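Local coordinates for protein nucleoporin nup120 (Schizosaccharomyces pombe, PDB 4GQ2) that serves as a structural component of the nuclear pore complex, whose nucleoporins can also dock factors that transiently associate during nuclear transport, at residues A[372-377]-A[534-539]; A[426-431]-A[462-467]. One frame throughout, in Å; residues are numbered along the deposited sequence.

Contact 1: A[372-377]-A[534-539]; sequences LNTVIQ and INYANK
Thr-374 and Ile-376 confront Tyr-536 and Ile-534 across two strand segments that run antiparallel (173°) with axes 10.9 Å apart, a separation that rules out direct pairing. Both strands belong to one eight-stranded mixed sheet of the Nup120/160 beta-propeller domain, with strands 390-395, 3-11 and 539-544 between them in sheet order; the sheet curls enough for the two to meet through side chains on its inner face. Thr-374 and Tyr-536 approach from opposing directions. The hydroxyl OG1 of Thr-374 lies in the plane of the tyrosine ring, at its edge, 3.9 Å from CE1 of Tyr-536. The phenol reaches this position because its CG stands anti to its own carbonyl carbon (chi1 -62°), which carries the ring across the gap although the side chain does not start out aimed at the facing strand. Beyond the ring, OH of Tyr-536 comes within 4.2 Å of the methyl CD1 of Ile-376. That isoleucine also meets Ile-534, CG1 of Ile-376 lying 4.4 Å from CD1 of Ile-534. Ile-520 packs against Thr-374, Ile-534 and Tyr-536, while Ile-543 touches both isoleucines. All four touching residues are buried, yet the contact covers just 135 Å², both sides summed. Between the two segments the hydroxyls meet carbon atoms, OG1 with CE1 and OH with CD1, which makes the contact light van der Waals packing and not polar bonding.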
# COMPACT_ATOMS: atom_id res chain seq x y z
N LEU A 372 28.37 4.92 -6.62
CA LEU A 372 27.07 4.54 -6.05
C LEU A 372 26.75 3.05 -6.04
O LEU A 372 25.63 2.65 -5.71
CB LEU A 372 25.97 5.31 -6.78
CG LEU A 372 26.03 6.84 -6.76
CD1 LEU A 372 24.93 7.40 -7.65
CD2 LEU A 372 25.90 7.37 -5.34
N ASN A 373 27.73 2.22 -6.40
CA ASN A 373 27.58 0.77 -6.39
C ASN A 373 28.16 0.18 -5.11
O ASN A 373 29.08 0.75 -4.53
CB ASN A 373 28.27 0.15 -7.61
CG ASN A 373 27.50 0.37 -8.89
OD1 ASN A 373 28.04 0.92 -9.85
ND2 ASN A 373 26.24 -0.06 -8.92
N THR A 374 27.64 -0.98 -4.71
CA THR A 374 28.00 -1.57 -3.42
C THR A 374 27.97 -3.11 -3.44
O THR A 374 27.05 -3.71 -3.99
CB THR A 374 27.02 -1.08 -2.32
OG1 THR A 374 26.96 0.36 -2.34
CG2 THR A 374 27.46 -1.54 -0.94
N VAL A 375 28.99 -3.73 -2.83
CA VAL A 375 28.98 -5.17 -2.59
C VAL A 375 29.27 -5.49 -1.13
O VAL A 375 30.18 -4.91 -0.53
CB VAL A 375 29.98 -5.94 -3.50
CG1 VAL A 375 29.95 -7.44 -3.18
CG2 VAL A 375 29.65 -5.73 -4.97
N ILE A 376 28.49 -6.39 -0.56
CA ILE A 376 28.74 -6.88 0.79
C ILE A 376 29.20 -8.33 0.73
O ILE A 376 28.61 -9.15 0.02
CB ILE A 376 27.50 -6.70 1.71
CG1 ILE A 376 27.39 -5.26 2.21
CG2 ILE A 376 27.60 -7.59 2.94
CD1 ILE A 376 26.84 -4.28 1.20
N GLN A 377 30.26 -8.63 1.47
CA GLN A 377 30.79 -9.99 1.57
C GLN A 377 30.84 -10.46 3.02
O GLN A 377 31.20 -9.69 3.92
CB GLN A 377 32.20 -10.06 1.01
CG GLN A 377 32.37 -9.70 -0.46
CD GLN A 377 33.82 -9.71 -0.89
OE1 GLN A 377 34.73 -9.62 -0.06
NE2 GLN A 377 34.06 -9.83 -2.20
N ILE A 534 23.49 -1.89 7.69
CA ILE A 534 24.21 -1.33 6.56
C ILE A 534 23.72 0.09 6.36
O ILE A 534 22.52 0.30 6.14
CB ILE A 534 23.95 -2.13 5.27
CG1 ILE A 534 24.37 -3.59 5.43
CG2 ILE A 534 24.67 -1.49 4.10
CD1 ILE A 534 23.66 -4.53 4.49
N ASN A 535 24.63 1.05 6.41
CA ASN A 535 24.25 2.46 6.36
C ASN A 535 24.56 3.13 5.03
O ASN A 535 25.73 3.31 4.67
CB ASN A 535 24.91 3.22 7.51
CG ASN A 535 24.53 2.65 8.86
OD1 ASN A 535 23.35 2.57 9.19
ND2 ASN A 535 25.53 2.23 9.63
N TYR A 536 23.50 3.47 4.31
CA TYR A 536 23.61 4.20 3.04
C TYR A 536 23.33 5.66 3.33
O TYR A 536 22.92 6.01 4.43
CB TYR A 536 22.63 3.66 1.99
CG TYR A 536 22.86 2.21 1.61
CD1 TYR A 536 23.81 1.86 0.65
CD2 TYR A 536 22.12 1.18 2.20
CE1 TYR A 536 24.03 0.55 0.30
CE2 TYR A 536 22.33 -0.14 1.85
CZ TYR A 536 23.29 -0.45 0.90
OH TYR A 536 23.51 -1.76 0.54
N ALA A 537 23.53 6.51 2.32
CA ALA A 537 23.43 7.96 2.48
C ALA A 537 22.01 8.47 2.74
O ALA A 537 21.85 9.62 3.17
CB ALA A 537 24.05 8.67 1.29
N ASN A 538 21.00 7.65 2.47
CA ASN A 538 19.62 7.99 2.88
C ASN A 538 18.73 6.78 3.16
O ASN A 538 17.50 6.86 3.09
CB ASN A 538 18.94 9.05 1.97
CG ASN A 538 18.38 8.47 0.67
OD1 ASN A 538 17.57 9.13 -0.00
ND2 ASN A 538 18.78 7.26 0.31
N LYS A 539 19.37 5.65 3.48
CA LYS A 539 18.70 4.38 3.74
C LYS A 539 19.48 3.56 4.78
O LYS A 539 20.71 3.66 4.84
CB LYS A 539 18.58 3.58 2.43
CG LYS A 539 17.78 4.29 1.33
CD LYS A 539 17.72 3.46 0.06
CE LYS A 539 16.93 4.17 -1.04
NZ LYS A 539 17.71 5.22 -1.74

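Contact 2: A[426-431]-A[462-467]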
# COMPACT_ATOMS: atom_id res chain seq x y z
N HIS A 426 3.47 2.69 -8.86
CA HIS A 426 4.86 2.33 -9.08
C HIS A 426 5.85 3.25 -8.40
O HIS A 426 6.82 2.80 -7.80
CB HIS A 426 5.16 2.25 -10.58
CG HIS A 426 6.62 2.06 -10.89
ND1 HIS A 426 7.44 3.08 -11.21
CD2 HIS A 426 7.42 0.91 -10.88
CE1 HIS A 426 8.68 2.62 -11.41
NE2 HIS A 426 8.67 1.29 -11.21
N ILE A 427 5.61 4.55 -8.49
CA ILE A 427 6.51 5.54 -7.88
C ILE A 427 6.48 5.51 -6.35
O ILE A 427 7.51 5.68 -5.70
CB ILE A 427 6.21 6.95 -8.41
CG1 ILE A 427 6.55 7.02 -9.90
CG2 ILE A 427 6.97 8.01 -7.62
CD1 ILE A 427 6.00 8.25 -10.60
N PHE A 428 5.30 5.31 -5.76
CA PHE A 428 5.16 5.34 -4.31
C PHE A 428 5.39 3.99 -3.60
O PHE A 428 5.36 3.93 -2.38
CB PHE A 428 3.83 5.97 -3.90
CG PHE A 428 3.86 7.47 -3.96
CD1 PHE A 428 3.54 8.14 -5.14
CD2 PHE A 428 4.27 8.22 -2.86
CE1 PHE A 428 3.59 9.53 -5.21
CE2 PHE A 428 4.32 9.60 -2.92
CZ PHE A 428 3.98 10.26 -4.09
N ALA A 429 5.63 2.95 -4.38
CA ALA A 429 5.94 1.63 -3.84
C ALA A 429 7.32 1.18 -4.31
O ALA A 429 7.59 -0.01 -4.41
CB ALA A 429 4.87 0.62 -4.25
N HIS A 430 8.20 2.14 -4.58
CA HIS A 430 9.48 1.83 -5.18
C HIS A 430 10.64 1.74 -4.22
O HIS A 430 11.75 1.38 -4.62
CB HIS A 430 9.79 2.82 -6.30
CG HIS A 430 10.72 2.26 -7.35
ND1 HIS A 430 11.98 2.69 -7.51
CD2 HIS A 430 10.52 1.26 -8.30
CE1 HIS A 430 12.56 2.01 -8.51
NE2 HIS A 430 11.67 1.13 -9.00
N ASN A 431 10.39 2.05 -2.95
CA ASN A 431 11.43 2.04 -1.91
C ASN A 431 12.45 3.18 -2.04
O ASN A 431 13.55 3.11 -1.48
CB ASN A 431 12.13 0.67 -1.83
CG ASN A 431 11.17 -0.47 -1.55
OD1 ASN A 431 10.12 -0.59 -2.20
ND2 ASN A 431 11.52 -1.33 -0.60
N LEU A 462 3.24 18.40 4.16
CA LEU A 462 2.22 17.63 3.45
C LEU A 462 2.16 16.20 3.96
O LEU A 462 3.20 15.58 4.21
CB LEU A 462 2.50 17.63 1.94
CG LEU A 462 1.66 18.49 0.98
CD1 LEU A 462 1.46 19.92 1.48
CD2 LEU A 462 2.27 18.46 -0.42
N THR A 463 0.94 15.70 4.12
CA THR A 463 0.72 14.28 4.41
C THR A 463 1.06 13.48 3.16
O THR A 463 1.12 14.03 2.05
CB THR A 463 -0.74 14.00 4.84
OG1 THR A 463 -1.64 14.47 3.83
CG2 THR A 463 -1.06 14.68 6.16
N ILE A 464 1.28 12.19 3.34
CA ILE A 464 1.63 11.29 2.23
C ILE A 464 0.56 11.25 1.13
O ILE A 464 0.89 11.16 -0.05
CB ILE A 464 1.93 9.87 2.76
CG1 ILE A 464 2.44 8.96 1.64
CG2 ILE A 464 0.70 9.27 3.44
CD1 ILE A 464 3.86 9.27 1.22
N SER A 465 -0.71 11.32 1.52
CA SER A 465 -1.81 11.36 0.57
C SER A 465 -1.83 12.68 -0.17
O SER A 465 -2.06 12.71 -1.38
CB SER A 465 -3.16 11.13 1.27
OG SER A 465 -3.30 9.77 1.64
N GLU A 466 -1.58 13.77 0.56
CA GLU A 466 -1.48 15.09 -0.05
C GLU A 466 -0.32 15.12 -1.05
O GLU A 466 -0.44 15.72 -2.11
CB GLU A 466 -1.33 16.18 1.01
CG GLU A 466 -2.65 16.69 1.57
CD GLU A 466 -2.53 17.42 2.91
OE1 GLU A 466 -1.54 18.15 3.12
OE2 GLU A 466 -3.43 17.25 3.76
N LEU A 467 0.78 14.44 -0.71
CA LEU A 467 1.94 14.35 -1.60
C LEU A 467 1.60 13.60 -2.89
O LEU A 467 1.92 14.06 -3.99
CB LEU A 467 3.14 13.71 -0.91
CG LEU A 467 4.46 13.66 -1.69
CD1 LEU A 467 4.93 15.05 -2.08
CD2 LEU A 467 5.53 12.94 -0.87
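Phe-428 meets Ile-464 and Leu-467 with the outer part of its ring, and these three side chains account for the 117 Å² buried between the segments. Two distances locate the leucine: CE2 of Phe-428 lies 4.1 Å from CD2 of Leu-467, and the neighbouring ring atom CZ of Phe-428 is 4.2 Å from CG of Leu-467. The CD2 methyl sits near the plane of the ring, so leucine abuts the aromatic edge and does not lie over a face. Ile-464 approaches the same ring carbon obliquely, its terminal CD1 being 4.2 Å from CE2 of Phe-428, as the two side chains slide past each other in opposite directions. Both aliphatic branches thus converge on CE2 from the same general side, with Leu-467 reaching CZ as well, and the interaction is wholly apolar.

The spacing of the two receivers follows from the helix. Three residues apart, they emerge on one side of the first turn of helix 464-478, and in Ile-464 the CG1 branch extends anti to the backbone N (chi1 -174°), sending CD1 nearer to Phe-428 than the initial direction of the side chain would suggest. That turn is capped by Thr-463: its OG1 accepts a weak bond from Glu-466 N (3.3 Å, 153°), and the firmer tie is the backbone bond from Leu-467 N to Thr-463 O at 2.8 Å.

Farther out, Val-471 and Lys-468 of helix 464-478 continue the surface against Phe-428. Helix 434-443 borders both segments, with Ile-437 touching Phe-428 while Gln-438 and Leu-441 touch Leu-467. Beside the phenylalanine, Ile-427 turns to Trp-503, Phe-506 and Ala-507, tying helix 419-428 to helix 492-515 as well.

In the fold
Along the chain the order is 372-377, 426-431, 462-467, 534-539, so contact 2 forms wholly within the excursion between the two halves of contact 1. Their centres lie 23 Å apart. Contact 1 joins strands 373-382 and 532-536, which one mixed sheet places four positions apart, whereas contact 2 joins helices 419-428 and 464-478. Those helices belong to the helical insertion between sheet strands 390-395 and 520-525. The two regions meet directly where Lys-539 CE packs 3.6 Å from Asn-431 O, which shows the inserted helical part seated against the strands in this pore scaffold protein. All four segments belong to the Nup120/160 beta-propeller domain.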